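Local coordinates for phosphonate monoester hydrolase (Ruegeria pomeroyi, PDB 4UPK), which is a hydrolase of the sulfatase family in the alkaline phosphatase clan, with an alpha/beta fold of helices packed around a mixed central sheet, at residues P60-L65 against T322-V327; D47-A52 against P371-A376. All blocks are in the same frame, centred on the assembly; numbering follows the deposited sequence.

Contact 1 of 2, residues P60-L65 against T322-V327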
# COMPACT_ATOMS: atom_id res chain seq x y z
N PRO A 60 44.80 4.08 -18.97
CA PRO A 60 45.54 2.92 -18.45
C PRO A 60 44.87 2.05 -17.42
O PRO A 60 45.09 0.84 -17.45
CB PRO A 60 46.83 3.55 -17.90
CG PRO A 60 46.47 4.94 -17.60
CD PRO A 60 45.59 5.31 -18.74
N HIS A 61 44.10 2.64 -16.49
CA HIS A 61 43.45 1.87 -15.42
C HIS A 61 42.29 1.03 -15.92
O HIS A 61 42.18 -0.13 -15.54
CB HIS A 61 43.11 2.74 -14.21
CG HIS A 61 44.32 3.28 -13.54
ND1 HIS A 61 45.13 2.48 -12.77
CD2 HIS A 61 44.82 4.54 -13.54
CE1 HIS A 61 46.09 3.27 -12.31
NE2 HIS A 61 45.94 4.52 -12.75
N LEU A 62 41.50 1.59 -16.84
CA LEU A 62 40.39 0.89 -17.51
C LEU A 62 40.93 -0.21 -18.45
O LEU A 62 40.37 -1.29 -18.52
CB LEU A 62 39.49 1.88 -18.28
CG LEU A 62 38.65 2.84 -17.40
CD1 LEU A 62 38.17 4.03 -18.20
CD2 LEU A 62 37.46 2.13 -16.76
N ARG A 63 42.05 0.07 -19.11
CA ARG A 63 42.70 -0.90 -20.01
C ARG A 63 43.43 -1.99 -19.23
O ARG A 63 43.49 -3.14 -19.68
CB ARG A 63 43.64 -0.19 -21.01
CG ARG A 63 42.87 0.48 -22.14
CD ARG A 63 43.71 1.42 -22.98
NE ARG A 63 42.86 2.27 -23.82
CZ ARG A 63 43.21 3.46 -24.30
NH1 ARG A 63 44.42 3.96 -24.05
NH2 ARG A 63 42.36 4.16 -25.03
N ALA A 64 43.93 -1.67 -18.01
CA ALA A 64 44.58 -2.65 -17.14
C ALA A 64 43.52 -3.59 -16.60
O ALA A 64 43.75 -4.80 -16.60
CB ALA A 64 45.33 -1.97 -16.00
N LEU A 65 42.33 -3.05 -16.21
CA LEU A 65 41.21 -3.86 -15.73
C LEU A 65 40.71 -4.80 -16.82
O LEU A 65 40.48 -5.97 -16.53
CB LEU A 65 40.07 -3.00 -15.16
CG LEU A 65 38.85 -3.76 -14.60
CD1 LEU A 65 39.18 -4.45 -13.25
CD2 LEU A 65 37.65 -2.85 -14.49
N THR A 322 42.28 8.04 -14.05
CA THR A 322 43.25 8.19 -12.93
C THR A 322 42.58 7.92 -11.59
O THR A 322 43.16 7.23 -10.76
CB THR A 322 43.90 9.59 -12.94
OG1 THR A 322 44.44 9.90 -14.23
CG2 THR A 322 44.99 9.76 -11.88
N HIS A 323 41.37 8.46 -11.38
CA HIS A 323 40.61 8.26 -10.15
C HIS A 323 40.05 6.84 -9.97
O HIS A 323 39.97 6.39 -8.84
CB HIS A 323 39.57 9.37 -9.93
CG HIS A 323 40.21 10.67 -9.60
ND1 HIS A 323 40.73 10.91 -8.35
CD2 HIS A 323 40.51 11.72 -10.40
CE1 HIS A 323 41.29 12.11 -8.40
NE2 HIS A 323 41.18 12.64 -9.62
N ILE A 324 39.75 6.12 -11.07
CA ILE A 324 39.28 4.72 -11.04
C ILE A 324 40.44 3.81 -10.59
O ILE A 324 40.21 2.83 -9.88
CB ILE A 324 38.58 4.27 -12.38
CG1 ILE A 324 37.17 4.88 -12.46
CG2 ILE A 324 38.51 2.71 -12.55
CD1 ILE A 324 36.41 4.66 -13.79
N GLY A 325 41.68 4.18 -10.95
CA GLY A 325 42.89 3.49 -10.50
C GLY A 325 43.05 3.49 -8.99
O GLY A 325 43.48 2.51 -8.40
N ARG A 326 42.64 4.59 -8.34
CA ARG A 326 42.64 4.76 -6.88
C ARG A 326 41.62 3.84 -6.22
O ARG A 326 41.87 3.36 -5.13
CB ARG A 326 42.33 6.21 -6.49
CG ARG A 326 43.38 7.24 -6.87
CD ARG A 326 42.79 8.64 -6.67
NE ARG A 326 42.64 8.95 -5.25
CZ ARG A 326 41.78 9.83 -4.74
NH1 ARG A 326 40.97 10.51 -5.54
NH2 ARG A 326 41.74 10.05 -3.44
N VAL A 327 40.44 3.64 -6.87
CA VAL A 327 39.35 2.77 -6.42
C VAL A 327 39.84 1.30 -6.47
O VAL A 327 39.66 0.56 -5.51
CB VAL A 327 38.04 2.99 -7.23
CG1 VAL A 327 36.95 2.00 -6.82
CG2 VAL A 327 37.53 4.43 -7.07

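Contact 2 of 2, residues D47-A52 against P371-A376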
# COMPACT_ATOMS: atom_id res chain seq x y z
N ASP A 47 34.43 3.48 -28.48
CA ASP A 47 35.63 3.67 -29.31
C ASP A 47 36.82 4.39 -28.65
O ASP A 47 37.90 4.41 -29.22
CB ASP A 47 35.28 4.20 -30.72
CG ASP A 47 34.79 5.64 -30.84
OD1 ASP A 47 34.65 6.32 -29.79
OD2 ASP A 47 34.56 6.09 -31.97
N CYS A 48 36.62 4.94 -27.44
CA CYS A 48 37.66 5.59 -26.65
C CYS A 48 38.46 4.53 -25.90
O CYS A 48 39.66 4.70 -25.70
CB CYS A 48 37.05 6.61 -25.69
SG CYS A 48 36.44 8.10 -26.51
N LEU A 49 37.79 3.45 -25.47
CA LEU A 49 38.44 2.36 -24.75
C LEU A 49 39.15 1.44 -25.76
O LEU A 49 40.33 1.12 -25.57
CB LEU A 49 37.45 1.59 -23.86
CG LEU A 49 38.00 0.41 -23.02
CD1 LEU A 49 39.06 0.87 -22.01
CD2 LEU A 49 36.90 -0.29 -22.28
N TRP A 50 38.44 1.05 -26.82
CA TRP A 50 38.96 0.22 -27.89
C TRP A 50 38.22 0.60 -29.17
O TRP A 50 36.98 0.57 -29.21
CB TRP A 50 38.80 -1.28 -27.55
CG TRP A 50 39.52 -2.19 -28.50
CD1 TRP A 50 40.80 -2.65 -28.39
CD2 TRP A 50 39.02 -2.71 -29.75
NE1 TRP A 50 41.13 -3.42 -29.48
CE2 TRP A 50 40.05 -3.49 -30.32
CE3 TRP A 50 37.79 -2.61 -30.42
CZ2 TRP A 50 39.89 -4.16 -31.54
CZ3 TRP A 50 37.63 -3.28 -31.63
CH2 TRP A 50 38.67 -4.03 -32.18
N GLY A 51 38.95 1.00 -30.20
CA GLY A 51 38.36 1.43 -31.45
C GLY A 51 39.05 2.64 -32.05
O GLY A 51 40.22 2.88 -31.77
N ALA A 52 38.32 3.40 -32.87
CA ALA A 52 38.78 4.57 -33.64
C ALA A 52 39.47 5.71 -32.86
O ALA A 52 40.38 6.35 -33.39
CB ALA A 52 37.64 5.12 -34.48
N PRO A 371 31.28 0.99 -23.47
CA PRO A 371 32.22 -0.01 -22.98
C PRO A 371 31.62 -0.82 -21.82
O PRO A 371 30.75 -0.33 -21.11
CB PRO A 371 33.43 0.82 -22.53
CG PRO A 371 32.84 2.15 -22.14
CD PRO A 371 31.66 2.36 -23.06
N LEU A 372 32.08 -2.07 -21.66
CA LEU A 372 31.65 -2.97 -20.61
C LEU A 372 32.78 -3.91 -20.21
O LEU A 372 33.28 -4.68 -21.03
CB LEU A 372 30.34 -3.76 -20.94
CG LEU A 372 29.88 -4.78 -19.87
CD1 LEU A 372 29.54 -4.12 -18.54
CD2 LEU A 372 28.71 -5.57 -20.34
N ILE A 373 33.20 -3.83 -18.93
CA ILE A 373 34.24 -4.66 -18.36
C ILE A 373 33.64 -5.30 -17.14
O ILE A 373 33.07 -4.61 -16.28
CB ILE A 373 35.58 -3.91 -18.01
CG1 ILE A 373 36.12 -3.04 -19.19
CG2 ILE A 373 36.66 -4.92 -17.54
CD1 ILE A 373 37.09 -1.89 -18.78
N ILE A 374 33.75 -6.63 -17.06
CA ILE A 374 33.27 -7.35 -15.91
C ILE A 374 34.37 -8.24 -15.36
O ILE A 374 34.91 -9.08 -16.08
CB ILE A 374 31.93 -8.13 -16.15
CG1 ILE A 374 30.78 -7.16 -16.59
CG2 ILE A 374 31.54 -8.96 -14.90
CD1 ILE A 374 29.40 -7.83 -16.94
N ARG A 375 34.72 -8.03 -14.09
CA ARG A 375 35.67 -8.88 -13.41
C ARG A 375 34.95 -9.60 -12.29
O ARG A 375 34.27 -8.98 -11.48
CB ARG A 375 36.88 -8.11 -12.84
CG ARG A 375 38.05 -9.06 -12.64
CD ARG A 375 39.18 -8.48 -11.85
NE ARG A 375 40.23 -9.47 -11.62
CZ ARG A 375 40.21 -10.38 -10.64
NH1 ARG A 375 39.18 -10.46 -9.81
NH2 ARG A 375 41.21 -11.24 -10.52
N ALA A 376 35.10 -10.91 -12.27
CA ALA A 376 34.51 -11.75 -11.25
C ALA A 376 35.56 -12.76 -10.84
O ALA A 376 36.31 -13.22 -11.71
CB ALA A 376 33.28 -12.46 -11.81

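Contact 1 of 2, residues P60-L65 against T322-V327
His61 and Leu62 pack against Gly325 and Ile324 where two helices pack at an angle over one face of the central sheet, the short helix 60-67 and the long helix 303-333. The axes of the two segments come within 8.4 Å, their N-to-C directions 49° apart, and a glycine lies where the backbones are closest.

The imidazole of His61 rests with one face over the bare backbone of Gly325, a CH-pi contact with CA 3.4 Å from the ring centroid and 17° off the normal. CA sits toward the rim, nearest to ND1 of His61 at 3.3 Å. With CG anti to its carbonyl carbon (chi1 -65°), the histidine sends its ring across to the neighbouring helix, and glycine suits the spot because it puts no CB between helix and ring. CD2 of the same ring reaches CA of Thr322 at 4.0 Å, on an oblique path.

Closer to the sheet the contact turns aliphatic. Leu62 and Ile324 meet by their ends, CD2 to CD1 at 4.0 Å, the side chains at about a right angle. Both are buried branched hydrocarbons, fit for the seam between helices and strands: Leu62 also touches Val344, and Ile324 touches Tyr239. Asp321 of helix 303-333 links the two helices by accepting, through OD2 and OD1, the N-H groups of His61 and Leu62, first-turn amides with no helical carbonyl before them.

On the far flank of the long helix, Arg326 NH1 donates to ND1 of His323 at 2.8 Å, in the plane of both groups, while NH2 forms a salt bridge with Asp219 of helix 213-224. Neighbouring helices layered on a mixed sheet in this way are characteristic of the alpha/beta core of the sulfatase family.

Contact 2 of 2, residues D47-A52 against P371-A376
Leu49, in the short, weakly bonded helical turn about 46-49, packs by a single methyl against Pro371 and Ile373, on the extended segment that carries strand 372-375. Its CD2 lies 3.7 Å from CB of Pro371 and 3.9 Å from CD1 of Ile373, and the leucine crosses both side chains obliquely. CG stands anti to the backbone N (chi1 -179°), which carries the branched end out toward the strand. Pro371 and Ile373 are two residues apart, so the alternation of an extended chain turns both to the same face, while Leu372 points away. Proline fits here, its ring adding apolar surface and its phi of -72° suiting an extended backbone; its carbonyl accepts a hydrogen bond from Thr345 OG1. The beta-branched Ile373 suits a strand, and it also packs on Ala66 of helix 60-67.

Beyond Leu49 the contact ends abruptly. Trp50, Gly51 and Ala52 are exposed and peel away from the strand; Trp50 makes a cation-pi contact with Arg73 instead. At the phi of 139° taken by Gly51, a CB would jam against the carbonyl O of Trp50 and crowd CB of Asp47, so a residue without a side chain suits the place. The whole interface buries only 124 Å².

A helical turn packed on one face of this inner strand, between antiparallel neighbours 340-346 and 70-76, belongs to the alpha/beta core of the family.

How the contacts relate
From the N terminus, strand 35-41 leads into helix 46-49, which supplies the first half of contact 2, and helix 60-67 follows to open contact 1. The chain then runs for some 250 residues before helix 303-333 returns to close contact 1; strand 340-346 comes next, and strand 372-375 finally closes contact 2, so the shorter loop sits within the longer. The two centres lie about 12 Å apart. Helix 60-67 joins them: NH2 and NE of Arg63 probably hydrogen-bond the carbonyl oxygens of Cys48 and Leu49 respectively, while Leu65 CD2 packs 3.8 Å from CG2 of Ile373. Together they tie three helices to the central sheet.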